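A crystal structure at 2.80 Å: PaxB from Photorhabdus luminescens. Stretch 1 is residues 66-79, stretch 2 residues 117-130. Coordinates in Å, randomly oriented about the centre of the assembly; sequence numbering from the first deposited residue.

Stretch 1, residues 66-79: PQLQTVLRQLPPQD
Stretch 2 (117-130) KDVKGVIRSLRKEA

Antiparallel helices commonly pack through a stripe of branched apolar side chains closed off by polar groups, and PaxB offers a compact example. Residues 117-130 lie within a longer α-helix. The helix through 66-72 runs against it at 174°, with an axial closest approach of 9.9 Å; helical phi/psi persist to 76, and a type I turn spans Leu 75 to Gln 78, closed by Gln 78 N to Leu 75 O at 3.0 Å. Register is set by CA-CA distances of 7.2 Å for Leu 75 and Asp 118, 6.1 Å for Val 71 and Val 122, and 7.0 Å for Leu 68 and Leu 126.

Along the second helix, Asp 118 (chi1 m, chi2 -2°) comes first. Asp 118 OD2 accepts a weak hydrogen bond from NE2 of Gln 78 (m, m), 2.8 Å long but bent to 130°, the one hydrogen bond between the stretches. Gln 78, the last residue of the turn, points its CA-to-CB bond toward the helix, and its amide supplies the proton to the carboxylate. The CA-to-CB bond of Val 119 (t) points sideways, and Val 119 CG2 is 3.9 Å from CD2 of Leu 75 (m, p).

Val 122 (m) follows. Val 122 CG1 meets CG1 of Val 71 (t) at 3.3 Å, a tight contact where the backbones are nearest, and CD1 of Leu 75 at 3.5 Å; Val 122 CB lies 4.1 Å from CD1 of Leu 72 (-91°, p).

One turn on, Ser 125 (m) OG donates weakly to Gly 121 O (3.5 Å) and lies 3.7 Å from Val 71 CG2. The CA-to-CB bond of Leu 126 (m, t) points sideways, yet Leu 126 CD2 reaches CD2 of Leu 68 (m, t) at 3.6 Å. Glu 129 (m, m) ends the contact: its aliphatic CG sits 3.9 Å from Leu 68 CD2, while OE2 approaches Gln 67 CG (t, p) at 3.7 Å. In all, 542 Å² is buried, both sides summed, by branched apolar side chains with polar residues beside them.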

# COMPACT_ATOMS: atom_id res chain seq x y z
N PRO A 66 -29.77 7.18 3.56
CA PRO A 66 -30.87 7.85 4.26
C PRO A 66 -31.64 8.84 3.38
O PRO A 66 -32.79 9.17 3.70
CB PRO A 66 -30.15 8.60 5.39
CG PRO A 66 -28.78 8.82 4.89
CD PRO A 66 -28.46 7.59 4.09
N GLN A 67 -31.03 9.32 2.30
CA GLN A 67 -31.70 10.20 1.35
C GLN A 67 -32.77 9.44 0.57
O GLN A 67 -33.92 9.88 0.49
CB GLN A 67 -30.68 10.82 0.38
CG GLN A 67 -31.27 11.72 -0.70
CD GLN A 67 -32.04 12.91 -0.14
OE1 GLN A 67 -31.74 13.40 0.95
NE2 GLN A 67 -33.03 13.37 -0.89
N LEU A 68 -32.38 8.31 -0.01
CA LEU A 68 -33.30 7.48 -0.80
C LEU A 68 -34.36 6.79 0.07
O LEU A 68 -35.48 6.56 -0.38
CB LEU A 68 -32.53 6.44 -1.61
CG LEU A 68 -31.65 7.01 -2.73
CD1 LEU A 68 -30.78 5.91 -3.33
CD2 LEU A 68 -32.48 7.69 -3.80
N GLN A 69 -34.00 6.46 1.31
CA GLN A 69 -34.97 5.91 2.26
C GLN A 69 -36.09 6.91 2.51
O GLN A 69 -37.27 6.55 2.46
CB GLN A 69 -34.30 5.53 3.58
CG GLN A 69 -33.67 4.14 3.58
CD GLN A 69 -33.16 3.71 4.94
OE1 GLN A 69 -33.07 2.52 5.23
NE2 GLN A 69 -32.83 4.68 5.79
N THR A 70 -35.73 8.17 2.77
CA THR A 70 -36.71 9.23 2.98
C THR A 70 -37.66 9.37 1.79
O THR A 70 -38.87 9.48 1.98
CB THR A 70 -36.03 10.60 3.22
OG1 THR A 70 -35.14 10.50 4.35
CG2 THR A 70 -37.06 11.69 3.48
N VAL A 71 -37.11 9.35 0.58
CA VAL A 71 -37.90 9.52 -0.64
C VAL A 71 -38.87 8.35 -0.86
O VAL A 71 -40.06 8.57 -1.12
CB VAL A 71 -36.98 9.69 -1.88
CG1 VAL A 71 -37.79 9.66 -3.17
CG2 VAL A 71 -36.20 11.00 -1.78
N LEU A 72 -38.37 7.13 -0.76
CA LEU A 72 -39.19 5.93 -0.97
C LEU A 72 -40.25 5.73 0.11
O LEU A 72 -41.32 5.18 -0.17
CB LEU A 72 -38.31 4.67 -1.07
CG LEU A 72 -37.83 4.26 -2.47
CD1 LEU A 72 -37.36 5.46 -3.29
CD2 LEU A 72 -36.73 3.22 -2.35
N ARG A 73 -39.97 6.18 1.33
CA ARG A 73 -40.91 6.03 2.45
C ARG A 73 -42.12 6.97 2.37
O ARG A 73 -43.10 6.77 3.08
CB ARG A 73 -40.19 6.23 3.79
CG ARG A 73 -39.30 5.07 4.19
CD ARG A 73 -38.58 5.27 5.52
NE ARG A 73 -37.99 6.61 5.69
CZ ARG A 73 -36.93 6.89 6.46
NH1 ARG A 73 -36.49 8.14 6.53
NH2 ARG A 73 -36.30 5.94 7.15
N GLN A 74 -42.05 7.99 1.51
CA GLN A 74 -43.16 8.93 1.34
C GLN A 74 -44.32 8.35 0.51
O GLN A 74 -45.45 8.83 0.62
CB GLN A 74 -42.68 10.23 0.71
CG GLN A 74 -41.78 11.05 1.61
CD GLN A 74 -41.58 12.48 1.13
OE1 GLN A 74 -40.46 12.93 0.93
NE2 GLN A 74 -42.69 13.20 0.95
N LEU A 75 -44.04 7.33 -0.30
CA LEU A 75 -45.06 6.75 -1.19
C LEU A 75 -46.09 5.85 -0.50
O LEU A 75 -47.29 6.08 -0.64
CB LEU A 75 -44.39 6.02 -2.37
CG LEU A 75 -44.11 6.88 -3.61
CD1 LEU A 75 -43.22 8.07 -3.27
CD2 LEU A 75 -43.49 6.04 -4.71
N PRO A 76 -45.64 4.82 0.26
CA PRO A 76 -46.58 3.89 0.91
C PRO A 76 -47.74 4.51 1.72
O PRO A 76 -48.87 4.04 1.60
CB PRO A 76 -45.67 3.05 1.83
CG PRO A 76 -44.34 3.09 1.17
CD PRO A 76 -44.24 4.41 0.47
N PRO A 77 -47.47 5.56 2.52
CA PRO A 77 -48.58 6.13 3.31
C PRO A 77 -49.62 6.94 2.52
O PRO A 77 -50.57 7.44 3.12
CB PRO A 77 -47.86 7.04 4.32
CG PRO A 77 -46.57 7.38 3.67
CD PRO A 77 -46.18 6.16 2.90
N GLN A 78 -49.46 7.06 1.20
CA GLN A 78 -50.43 7.77 0.36
C GLN A 78 -51.75 7.00 0.30
O GLN A 78 -51.79 5.78 0.42
CB GLN A 78 -49.88 7.98 -1.05
CG GLN A 78 -48.63 8.86 -1.14
CD GLN A 78 -48.93 10.34 -1.09
OE1 GLN A 78 -49.84 10.79 -0.39
NE2 GLN A 78 -48.15 11.12 -1.83
N ASP A 79 -52.84 7.74 0.10
CA ASP A 79 -54.19 7.17 0.12
C ASP A 79 -54.49 6.28 -1.09
O ASP A 79 -55.24 5.31 -0.97
CB ASP A 79 -55.25 8.28 0.21
CG ASP A 79 -55.34 8.90 1.59
OD1 ASP A 79 -54.47 8.62 2.45
OD2 ASP A 79 -56.30 9.67 1.83
N LYS A 117 -46.93 10.92 -10.83
CA LYS A 117 -46.20 12.13 -10.45
C LYS A 117 -45.24 11.90 -9.28
O LYS A 117 -44.14 12.44 -9.26
CB LYS A 117 -47.19 13.26 -10.10
CG LYS A 117 -46.56 14.64 -10.03
CD LYS A 117 -47.52 15.66 -9.43
CE LYS A 117 -47.56 15.57 -7.91
NZ LYS A 117 -48.54 16.51 -7.32
N ASP A 118 -45.67 11.09 -8.31
CA ASP A 118 -44.81 10.72 -7.17
C ASP A 118 -43.68 9.79 -7.60
O ASP A 118 -42.53 9.99 -7.22
CB ASP A 118 -45.63 10.06 -6.06
CG ASP A 118 -46.50 11.05 -5.29
OD1 ASP A 118 -46.46 12.26 -5.59
OD2 ASP A 118 -47.24 10.60 -4.39
N VAL A 119 -44.02 8.77 -8.39
CA VAL A 119 -43.03 7.79 -8.86
C VAL A 119 -42.03 8.43 -9.84
O VAL A 119 -40.86 8.05 -9.87
CB VAL A 119 -43.70 6.56 -9.50
CG1 VAL A 119 -42.67 5.63 -10.13
CG2 VAL A 119 -44.52 5.80 -8.46
N LYS A 120 -42.48 9.41 -10.63
CA LYS A 120 -41.57 10.22 -11.44
C LYS A 120 -40.54 10.92 -10.55
O LYS A 120 -39.35 10.99 -10.89
CB LYS A 120 -42.33 11.28 -12.25
CG LYS A 120 -42.83 10.81 -13.61
CD LYS A 120 -43.29 12.00 -14.44
CE LYS A 120 -43.89 11.57 -15.78
NZ LYS A 120 -45.29 11.10 -15.65
N GLY A 121 -41.00 11.42 -9.40
CA GLY A 121 -40.15 12.15 -8.46
C GLY A 121 -39.07 11.31 -7.80
O GLY A 121 -37.93 11.76 -7.68
N VAL A 122 -39.42 10.10 -7.38
CA VAL A 122 -38.45 9.21 -6.74
C VAL A 122 -37.43 8.68 -7.76
O VAL A 122 -36.28 8.40 -7.40
CB VAL A 122 -39.12 8.02 -5.99
CG1 VAL A 122 -40.23 8.52 -5.08
CG2 VAL A 122 -39.64 6.98 -6.96
N ILE A 123 -37.85 8.56 -9.01
CA ILE A 123 -36.95 8.18 -10.10
C ILE A 123 -35.90 9.27 -10.34
O ILE A 123 -34.73 8.96 -10.57
CB ILE A 123 -37.73 7.87 -11.40
CG1 ILE A 123 -38.50 6.55 -11.26
CG2 ILE A 123 -36.79 7.78 -12.61
CD1 ILE A 123 -39.62 6.37 -12.26
N ARG A 124 -36.32 10.53 -10.27
CA ARG A 124 -35.38 11.65 -10.38
C ARG A 124 -34.40 11.69 -9.21
O ARG A 124 -33.24 12.07 -9.39
CB ARG A 124 -36.13 12.99 -10.48
CG ARG A 124 -36.76 13.23 -11.84
CD ARG A 124 -37.13 14.69 -12.03
NE ARG A 124 -38.05 15.17 -10.99
CZ ARG A 124 -39.36 14.95 -10.97
NH1 ARG A 124 -39.96 14.25 -11.93
NH2 ARG A 124 -40.09 15.43 -9.97
N SER A 125 -34.86 11.29 -8.02
CA SER A 125 -33.99 11.19 -6.85
C SER A 125 -32.96 10.07 -7.01
O SER A 125 -31.80 10.23 -6.65
CB SER A 125 -34.80 10.98 -5.57
OG SER A 125 -35.49 12.16 -5.22
N LEU A 126 -33.40 8.92 -7.53
CA LEU A 126 -32.51 7.79 -7.77
C LEU A 126 -31.48 8.11 -8.86
O LEU A 126 -30.31 7.75 -8.73
CB LEU A 126 -33.31 6.54 -8.15
CG LEU A 126 -34.08 5.86 -7.02
CD1 LEU A 126 -35.20 4.98 -7.56
CD2 LEU A 126 -33.14 5.05 -6.14
N ARG A 127 -31.93 8.77 -9.92
CA ARG A 127 -31.04 9.20 -11.01
C ARG A 127 -30.03 10.25 -10.53
O ARG A 127 -28.87 10.24 -10.96
CB ARG A 127 -31.85 9.76 -12.18
CG ARG A 127 -32.61 8.69 -12.96
CD ARG A 127 -31.72 8.00 -13.98
NE ARG A 127 -32.25 6.70 -14.39
CZ ARG A 127 -33.27 6.50 -15.22
NH1 ARG A 127 -33.93 7.53 -15.75
NH2 ARG A 127 -33.65 5.26 -15.51
N LYS A 128 -30.48 11.13 -9.64
CA LYS A 128 -29.61 12.15 -9.04
C LYS A 128 -28.47 11.53 -8.24
O LYS A 128 -27.34 12.02 -8.28
CB LYS A 128 -30.45 13.10 -8.16
CG LYS A 128 -29.66 14.16 -7.40
CD LYS A 128 -29.42 13.76 -5.95
CE LYS A 128 -28.41 14.67 -5.28
NZ LYS A 128 -28.86 16.09 -5.25
N GLU A 129 -28.76 10.44 -7.53
CA GLU A 129 -27.75 9.72 -6.75
C GLU A 129 -26.83 8.89 -7.65
O GLU A 129 -25.65 8.73 -7.35
CB GLU A 129 -28.41 8.81 -5.71
CG GLU A 129 -29.17 9.55 -4.63
CD GLU A 129 -28.29 10.46 -3.79
OE1 GLU A 129 -27.14 10.07 -3.49
OE2 GLU A 129 -28.75 11.56 -3.42
N ALA A 130 -27.38 8.36 -8.74
CA ALA A 130 -26.59 7.59 -9.70
C ALA A 130 -25.59 8.49 -10.43
O ALA A 130 -24.42 8.14 -10.55
CB ALA A 130 -27.50 6.90 -10.71